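Local coordinates for RNA-dependent RNA Polymerase (Bombyx mori cytoplasmic polyhedrosis virus, PDB 6TZ0), which catalyses RNA-templated synthesis of viral RNA, transcribing plus strands from the double-stranded genome segments and probably also making the complementary minus strands, at residues R254-E259 / A333-M338. Numbering follows the deposited sequence.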
loop_
_atom_site.group_PDB
_atom_site.type_symbol
_atom_site.label_atom_id
_atom_site.label_comp_id
_atom_site.label_asym_id
_atom_site.label_seq_id
_atom_site.Cartn_x
_atom_site.Cartn_y
_atom_site.Cartn_z
ATOM N N ARG A 254 -19.494 21.572 -2.896
ATOM C CA ARG A 254 -18.176 22.187 -2.868
ATOM C C ARG A 254 -17.824 22.940 -4.139
ATOM O O ARG A 254 -17.173 23.980 -4.058
ATOM C CB ARG A 254 -17.107 21.118 -2.624
ATOM C CG ARG A 254 -17.024 20.579 -1.209
ATOM C CD ARG A 254 -16.114 19.362 -1.192
ATOM N NE ARG A 254 -15.775 18.896 0.146
ATOM C CZ ARG A 254 -16.504 18.059 0.864
ATOM N NH1 ARG A 254 -17.644 17.591 0.386
ATOM N NH2 ARG A 254 -16.097 17.703 2.071
ATOM N N SER A 255 -18.256 22.458 -5.302
ATOM C CA SER A 255 -17.752 22.901 -6.597
ATOM C C SER A 255 -18.327 24.239 -7.068
ATOM O O SER A 255 -18.052 24.647 -8.199
ATOM C CB SER A 255 -18.025 21.824 -7.647
ATOM O OG SER A 255 -19.413 21.648 -7.846
ATOM N N TRP A 256 -19.106 24.929 -6.236
ATOM C CA TRP A 256 -19.667 26.232 -6.568
ATOM C C TRP A 256 -18.645 27.360 -6.508
ATOM O O TRP A 256 -18.939 28.464 -6.993
ATOM C CB TRP A 256 -20.822 26.541 -5.609
ATOM C CG TRP A 256 -20.385 26.485 -4.177
ATOM C CD1 TRP A 256 -20.400 25.395 -3.369
ATOM C CD2 TRP A 256 -19.833 27.553 -3.401
ATOM N NE1 TRP A 256 -19.899 25.714 -2.138
ATOM C CE2 TRP A 256 -19.539 27.035 -2.133
ATOM C CE3 TRP A 256 -19.559 28.899 -3.657
ATOM C CZ2 TRP A 256 -18.989 27.809 -1.125
ATOM C CZ3 TRP A 256 -19.011 29.662 -2.658
ATOM C CH2 TRP A 256 -18.733 29.117 -1.408
ATOM N N TYR A 257 -17.473 27.126 -5.901
ATOM C CA TYR A 257 -16.566 28.224 -5.581
ATOM C C TYR A 257 -15.933 28.815 -6.824
ATOM O O TYR A 257 -15.554 29.987 -6.815
ATOM C CB TYR A 257 -15.476 27.765 -4.608
ATOM C CG TYR A 257 -14.387 26.904 -5.204
ATOM C CD1 TYR A 257 -14.575 25.544 -5.384
ATOM C CD2 TYR A 257 -13.144 27.442 -5.525
ATOM C CE1 TYR A 257 -13.579 24.754 -5.908
ATOM C CE2 TYR A 257 -12.144 26.657 -6.051
ATOM C CZ TYR A 257 -12.369 25.314 -6.240
ATOM O OH TYR A 257 -11.373 24.524 -6.759
ATOM N N GLN A 258 -15.850 28.035 -7.896
ATOM C CA GLN A 258 -15.329 28.540 -9.154
ATOM C C GLN A 258 -16.284 29.555 -9.770
ATOM O O GLN A 258 -15.852 30.602 -10.262
ATOM C CB GLN A 258 -15.075 27.363 -10.087
ATOM C CG GLN A 258 -14.294 27.668 -11.324
ATOM C CD GLN A 258 -13.971 26.413 -12.082
ATOM O OE1 GLN A 258 -14.428 25.333 -11.727
ATOM N NE2 GLN A 258 -13.155 26.536 -13.105
ATOM N N GLU A 259 -17.590 29.292 -9.692
ATOM C CA GLU A 259 -18.577 30.267 -10.146
ATOM C C GLU A 259 -18.619 31.494 -9.248
ATOM O O GLU A 259 -18.794 32.617 -9.740
ATOM C CB GLU A 259 -19.954 29.616 -10.212
ATOM C CG GLU A 259 -21.037 30.509 -10.761
ATOM C CD GLU A 259 -22.373 29.819 -10.812
ATOM O OE1 GLU A 259 -22.437 28.631 -10.440
ATOM O OE2 GLU A 259 -23.361 30.463 -11.215
ATOM N N ALA A 333 -14.580 27.328 3.068
ATOM C CA ALA A 333 -14.240 26.590 4.283
ATOM C C ALA A 333 -15.478 26.267 5.107
ATOM O O ALA A 333 -15.557 25.189 5.715
ATOM C CB ALA A 333 -13.241 27.380 5.124
ATOM N N ALA A 334 -16.465 27.172 5.111
ATOM C CA ALA A 334 -17.729 26.887 5.784
ATOM C C ALA A 334 -18.459 25.715 5.136
ATOM O O ALA A 334 -18.963 24.837 5.836
ATOM C CB ALA A 334 -18.614 28.130 5.800
ATOM N N CYS A 335 -18.498 25.660 3.804
ATOM C CA CYS A 335 -19.150 24.528 3.147
ATOM C C CYS A 335 -18.355 23.231 3.283
ATOM O O CYS A 335 -18.945 22.144 3.249
ATOM C CB CYS A 335 -19.408 24.842 1.680
ATOM S SG CYS A 335 -20.672 26.091 1.444
ATOM N N ARG A 336 -17.029 23.317 3.436
ATOM C CA ARG A 336 -16.247 22.130 3.782
ATOM C C ARG A 336 -16.625 21.615 5.161
ATOM O O ARG A 336 -16.697 20.402 5.380
ATOM C CB ARG A 336 -14.742 22.425 3.733
ATOM C CG ARG A 336 -14.192 22.731 2.359
ATOM C CD ARG A 336 -14.398 21.553 1.476
ATOM N NE ARG A 336 -13.577 20.410 1.856
ATOM C CZ ARG A 336 -12.494 20.029 1.196
ATOM N NH1 ARG A 336 -12.150 20.660 0.088
ATOM N NH2 ARG A 336 -11.798 18.984 1.607
ATOM N N ALA A 337 -16.872 22.525 6.105
ATOM C CA ALA A 337 -17.349 22.104 7.418
ATOM C C ALA A 337 -18.788 21.605 7.368
ATOM O O ALA A 337 -19.192 20.801 8.211
ATOM C CB ALA A 337 -17.223 23.251 8.413
ATOM N N MET A 338 -19.575 22.075 6.403
ATOM C CA MET A 338 -20.976 21.675 6.324
ATOM C C MET A 338 -21.179 20.349 5.611
ATOM O O MET A 338 -22.182 19.677 5.860
ATOM C CB MET A 338 -21.801 22.750 5.624
ATOM C CG MET A 338 -22.009 23.985 6.458
ATOM S SD MET A 338 -22.891 25.300 5.613
ATOM C CE MET A 338 -22.771 26.577 6.851
#
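The Arg254 guanidinium is gripped by two groups beyond the contact, NH1 hydrogen-bonding to the carbonyl O of Lys250 and NH2 forming a salt bridge with Asp483, while its NE side faces Arg336. Arg254 reaches helix 325-339 with its chain extended from CG to NE and crosses the Arg336 side chain at about a right angle. Arg336 is bent at chi2 and chi3 (-61° and -69°), a curl that lays CD and NE against Arg254. Arg254 NE comes 3.3 Å from Arg336 CD and lies over one face of the Arg336 guanidinium, whereas Arg336 meets the Arg254 group at its edge; the two planes are 65° apart. Arg254 NE and Arg336 NE are both donors, so their closeness is not a hydrogen bond. Asp483 probably offsets part of the paired positive charge, and Arg336 has its own anchors, a hydrogen bond from NH1 to Tyr332 OH and a cation-pi contact with Phe735. The type I beta turn from Arg254 to Tyr257 leads into helix 257-264 and is held here against helix 325-339, in a buried part of the polymerase where the Arg254 side chain lies about 11 Å from that of Asp547, a residue that binds magnesium in this protein, although no metal is bound to this chain here. Beside the arginines, Cys335 makes a sulfur-aromatic contact with Trp256: SG sits 3.5 Å from CZ2 of the indole, approaching obliquely, and Cys335 CB lies at the ring edge, 3.9 Å from Trp256 NE1. Ile315 and Leu319 of helix 309-320 also pack against this indole.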